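Local structure of pyruvate kinase (Pseudomonas aeruginosa, 6QXL) at residues A[24-27]-A[28-32]; A[138-142]-A[143-147]. The protein probably catalyses the last step of glycolysis, moving the phosphoryl group of phosphoenolpyruvate onto ADP to give pyruvate and ATP, in a reaction that needs magnesium and potassium. All coordinates share one frame; numbering follows the deposited sequence.

Contact 1: A[24-27]-A[28-32]; sequences QLIL and AGIDV
Leu25 O receives Ile30 N in an almost straight hydrogen bond (3.2 Å, 175° at the hydrogen), while Gly29 N makes a weak one to Ile26 O, and together these two links back into the last turn close the helix as a Schellman motif. A helical bond precedes them, from Ala28 N to Gln24 O at 2.9 Å. Gly29 then reverses the chain with a phi of 117°, a positive value that glycine adopts easily because it carries no side chain. Its amide also has a weak bond of the same four-residue spacing to Leu25 O, which is thus approached by two successive amides.

The same carbonyl is flanked by carbon. In Ile30 the CG1 branch stands between the backbone N and the carbonyl carbon (chi1 66°), and this rotation brings both branches against the oxygen, Ile30 CG2 lying 3.5 Å from Leu25 O. Ile30 CG2 also meets Leu25 CB at 4.1 Å, an apolar contact across the 6-to-1 bond that is a familiar companion of the Schellman turn. From one residue further along the helix, Ile26 bends its CD1 round to join them. Ile26 CD1 meets Ile30 CD1 at 3.8 Å, the two side chains crossing obliquely, so the helix end is closed by apolar as well as backbone contacts.

In the TIM barrel, this turn leads from helix 19-28 into strand 32-36, completing the first beta-alpha-beta unit that starts with strand 7-11. Ile30 packs on Ala10 of strand 7-11 and, with Ala28, on Val329 of helix 325-340. Asp31 forms salt bridges to Arg4 and Arg61, just as the chain enters the barrel wall between strands 7-11 and 64-68.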
loop_
_atom_site.group_PDB
_atom_site.type_symbol
_atom_site.label_atom_id
_atom_site.label_comp_id
_atom_site.label_asym_id
_atom_site.label_seq_id
_atom_site.Cartn_x
_atom_site.Cartn_y
_atom_site.Cartn_z
ATOM N N GLN A 24 -47.764 5.552 -1.783
ATOM C CA GLN A 24 -47.049 4.637 -0.901
ATOM C C GLN A 24 -45.585 4.397 -1.316
ATOM O O GLN A 24 -44.720 4.242 -0.452
ATOM C CB GLN A 24 -47.783 3.318 -0.813
ATOM C CG GLN A 24 -48.988 3.325 0.104
ATOM C CD GLN A 24 -49.731 1.998 0.019
ATOM O OE1 GLN A 24 -50.645 1.814 -0.819
ATOM N NE2 GLN A 24 -49.300 1.048 0.829
ATOM N N LEU A 25 -45.331 4.372 -2.630
ATOM C CA LEU A 25 -43.978 4.245 -3.143
ATOM C C LEU A 25 -43.134 5.484 -2.825
ATOM O O LEU A 25 -41.957 5.369 -2.470
ATOM C CB LEU A 25 -43.978 4.005 -4.662
ATOM C CG LEU A 25 -44.553 2.722 -5.235
ATOM C CD1 LEU A 25 -44.512 2.788 -6.763
ATOM C CD2 LEU A 25 -43.820 1.509 -4.700
ATOM N N ILE A 26 -43.733 6.651 -2.981
ATOM C CA ILE A 26 -43.088 7.917 -2.628
ATOM C C ILE A 26 -42.718 7.899 -1.149
ATOM O O ILE A 26 -41.587 8.234 -0.782
ATOM C CB ILE A 26 -43.996 9.119 -2.963
ATOM C CG1 ILE A 26 -44.345 9.046 -4.493
ATOM C CG2 ILE A 26 -43.348 10.427 -2.597
ATOM C CD1 ILE A 26 -43.341 9.065 -5.503
ATOM N N LEU A 27 -43.654 7.494 -0.310
ATOM C CA LEU A 27 -43.387 7.444 1.130
ATOM C C LEU A 27 -42.394 6.368 1.503
ATOM O O LEU A 27 -41.701 6.507 2.493
ATOM C CB LEU A 27 -44.675 7.250 1.932
ATOM C CG LEU A 27 -45.635 8.419 1.899
ATOM C CD1 LEU A 27 -47.045 7.912 2.260
ATOM C CD2 LEU A 27 -45.162 9.571 2.792
ATOM N N ALA A 28 -42.334 5.293 0.726
ATOM C CA ALA A 28 -41.390 4.217 1.012
ATOM C C ALA A 28 -39.957 4.599 0.636
ATOM O O ALA A 28 -39.008 3.937 1.065
ATOM C CB ALA A 28 -41.804 2.938 0.309
ATOM N N GLY A 29 -39.813 5.641 -0.184
ATOM C CA GLY A 29 -38.529 6.245 -0.443
ATOM C C GLY A 29 -38.008 6.194 -1.859
ATOM O O GLY A 29 -36.810 6.384 -2.063
ATOM N N ILE A 30 -38.834 5.983 -2.871
ATOM C CA ILE A 30 -38.267 5.951 -4.213
ATOM C C ILE A 30 -37.615 7.288 -4.545
ATOM O O ILE A 30 -38.106 8.336 -4.167
ATOM C CB ILE A 30 -39.279 5.556 -5.304
ATOM C CG1 ILE A 30 -40.392 6.573 -5.489
ATOM C CG2 ILE A 30 -39.883 4.187 -5.017
ATOM C CD1 ILE A 30 -40.923 6.548 -6.912
ATOM N N ASP A 31 -36.493 7.243 -5.233
ATOM C CA ASP A 31 -35.801 8.456 -5.645
ATOM C C ASP A 31 -35.973 8.737 -7.145
ATOM O O ASP A 31 -35.802 9.875 -7.577
ATOM C CB ASP A 31 -34.314 8.367 -5.259
ATOM C CG ASP A 31 -34.108 7.968 -3.777
ATOM O OD1 ASP A 31 -34.287 8.825 -2.848
ATOM O OD2 ASP A 31 -33.777 6.773 -3.529
ATOM N N VAL A 32 -36.282 7.715 -7.941
ATOM C CA VAL A 32 -36.464 7.887 -9.387
ATOM C C VAL A 32 -37.564 6.941 -9.862
ATOM O O VAL A 32 -37.573 5.766 -9.503
ATOM C CB VAL A 32 -35.187 7.561 -10.172
ATOM C CG1 VAL A 32 -35.388 7.736 -11.675
ATOM C CG2 VAL A 32 -34.059 8.431 -9.698
#

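Contact 2: A[138-142]-A[143-147]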
loop_
_atom_site.group_PDB
_atom_site.type_symbol
_atom_site.label_atom_id
_atom_site.label_comp_id
_atom_site.label_asym_id
_atom_site.label_seq_id
_atom_site.Cartn_x
_atom_site.Cartn_y
_atom_site.Cartn_z
ATOM N N GLU A 138 -31.553 -25.175 -39.154
ATOM C CA GLU A 138 -31.534 -24.912 -40.590
ATOM C C GLU A 138 -31.865 -23.450 -40.840
ATOM O O GLU A 138 -32.651 -22.841 -40.109
ATOM C CB GLU A 138 -32.547 -25.783 -41.331
ATOM C CG GLU A 138 -32.264 -27.274 -41.291
ATOM C CD GLU A 138 -33.297 -28.109 -42.047
ATOM O OE1 GLU A 138 -34.219 -27.587 -42.670
ATOM O OE2 GLU A 138 -33.161 -29.341 -41.997
ATOM N N VAL A 139 -31.252 -22.891 -41.877
ATOM C CA VAL A 139 -31.499 -21.532 -42.299
ATOM C C VAL A 139 -31.983 -21.573 -43.746
ATOM O O VAL A 139 -31.395 -22.262 -44.575
ATOM C CB VAL A 139 -30.218 -20.672 -42.202
ATOM C CG1 VAL A 139 -30.489 -19.245 -42.615
ATOM C CG2 VAL A 139 -29.723 -20.659 -40.810
ATOM N N ALA A 140 -33.029 -20.815 -44.028
ATOM C CA ALA A 140 -33.517 -20.568 -45.379
ATOM C C ALA A 140 -33.571 -19.062 -45.576
ATOM O O ALA A 140 -33.293 -18.304 -44.681
ATOM C CB ALA A 140 -34.907 -21.194 -45.578
ATOM N N ALA A 141 -33.930 -18.617 -46.776
ATOM C CA ALA A 141 -33.925 -17.180 -47.063
ATOM C C ALA A 141 -34.901 -16.389 -46.181
ATOM O O ALA A 141 -34.689 -15.237 -45.893
ATOM C CB ALA A 141 -34.245 -16.932 -48.526
ATOM N N ASP A 142 -35.992 -17.021 -45.749
ATOM C CA ASP A 142 -37.068 -16.358 -45.060
ATOM C C ASP A 142 -37.367 -16.898 -43.640
ATOM O O ASP A 142 -38.349 -16.463 -43.043
ATOM C CB ASP A 142 -38.315 -16.432 -45.916
ATOM C CG ASP A 142 -38.876 -17.862 -46.045
ATOM O OD1 ASP A 142 -38.094 -18.838 -45.989
ATOM O OD2 ASP A 142 -40.124 -18.023 -46.169
ATOM N N GLU A 143 -36.579 -17.844 -43.122
ATOM C CA GLU A 143 -36.913 -18.411 -41.849
ATOM C C GLU A 143 -35.763 -19.113 -41.181
ATOM O O GLU A 143 -34.804 -19.544 -41.856
ATOM C CB GLU A 143 -38.108 -19.401 -41.939
ATOM C CG GLU A 143 -37.928 -20.642 -42.714
ATOM C CD GLU A 143 -39.201 -21.476 -42.819
ATOM O OE1 GLU A 143 -39.126 -22.747 -42.933
ATOM O OE2 GLU A 143 -40.304 -20.957 -42.738
ATOM N N LEU A 144 -35.868 -19.249 -39.855
ATOM C CA LEU A 144 -34.938 -20.035 -39.073
ATOM C C LEU A 144 -35.710 -21.226 -38.506
ATOM O O LEU A 144 -36.794 -21.059 -37.924
ATOM C CB LEU A 144 -34.364 -19.231 -37.934
ATOM C CG LEU A 144 -33.487 -18.022 -38.279
ATOM C CD1 LEU A 144 -33.014 -17.351 -36.987
ATOM C CD2 LEU A 144 -32.219 -18.358 -39.076
ATOM N N ARG A 145 -35.159 -22.427 -38.687
ATOM C CA ARG A 145 -35.782 -23.648 -38.211
ATOM C C ARG A 145 -35.000 -24.153 -37.021
ATOM O O ARG A 145 -33.803 -24.456 -37.142
ATOM C CB ARG A 145 -35.776 -24.704 -39.297
ATOM C CG ARG A 145 -36.665 -24.348 -40.471
ATOM C CD ARG A 145 -36.376 -25.194 -41.687
ATOM N NE ARG A 145 -36.920 -24.538 -42.880
ATOM C CZ ARG A 145 -36.509 -24.692 -44.125
ATOM N NH1 ARG A 145 -35.600 -25.643 -44.382
ATOM N NH2 ARG A 145 -37.104 -24.034 -45.091
ATOM N N CYS A 146 -35.677 -24.255 -35.875
ATOM C CA CYS A 146 -35.001 -24.440 -34.606
ATOM C C CYS A 146 -35.487 -25.651 -33.829
ATOM O O CYS A 146 -36.576 -26.192 -34.076
ATOM C CB CYS A 146 -35.181 -23.190 -33.747
ATOM S SG CYS A 146 -34.705 -21.639 -34.562
ATOM N N ARG A 147 -34.661 -26.066 -32.883
ATOM C CA ARG A 147 -35.010 -27.055 -31.875
ATOM C C ARG A 147 -35.004 -26.378 -30.505
ATOM O O ARG A 147 -34.089 -25.595 -30.196
ATOM C CB ARG A 147 -33.986 -28.201 -31.892
ATOM C CG ARG A 147 -34.431 -29.424 -31.123
ATOM C CD ARG A 147 -33.425 -30.552 -31.160
ATOM N NE ARG A 147 -32.203 -30.268 -30.410
ATOM C CZ ARG A 147 -30.998 -29.965 -30.905
ATOM N NH1 ARG A 147 -30.804 -29.848 -32.224
ATOM N NH2 ARG A 147 -29.983 -29.769 -30.085
#
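Glu143 OE1 is gripped by two nitrogens of Arg145, whose guanidinium also reaches across a beta hairpin to Glu138. The hairpin joins strands 132-139 and 143-148 in the B domain, the beta-rich insertion between the third and fourth strands of the barrel. Arg145 NE binds Glu143 OE1 at 2.8 Å through the anti lone pair. Arg145 NH2 meets Glu143 OE1 from above the carboxylate plane, in a longer bond of 3.2 Å. At another part of the guanidinium edge, Arg145 NH1 donates to Glu138 OE1 at 2.9 Å, only 4° out of the guanidinium plane. The Glu138 carboxylate is turned 70° against that plane and offers its oxygen nearly end-on.

Acids at two places on its edge thus fix the rotation of the guanidinium. The CB of Ala140 lies over one face, 3.6 Å from Arg145 NH2. Glu143 reaches its position with CG between the backbone N and carbonyl carbon (chi1 65°) and an extended chain beyond; its OE2 has a further salt bridge, to Arg93 of the adjoining strand 91-95. The two arginines probably balance the charge of Glu143 and so ease its repulsion from the neighbouring carboxylate of Asp142, whose OD2 bonds to Ser97.

Underneath runs an antiparallel ladder. Glu138 and Arg145 form a hydrogen-bonded pair, and Ala140 N donates to Glu143 O at 3.1 Å as the chain turns. Val139 and Leu144, the adjacent non-hydrogen-bonded pair, project from the other face of the sheet, side by side, with Val139 CG2 3.8 Å from Leu144 CD2.

Contacts 1 and 2 are both tight chain reversals, yet they belong to different parts of the enzyme: their centres lie 47 Å apart and their nearest atoms about 36 Å. Contact 1 feeds the N-terminal end of a barrel strand. The magnesium ligands Glu223 and Asp250 instead follow the strands 217-222 and 243-247, at the opposite end of the parallel barrel. The centre of contact 2 lies about 37 Å from the centre of the chain, in the domain that in pyruvate kinases closes over the active site. Neither includes a metal ligand or a glucose-6-phosphate residue, though Val32 touches Met417 in the alpha/beta domain that holds the sugar phosphate.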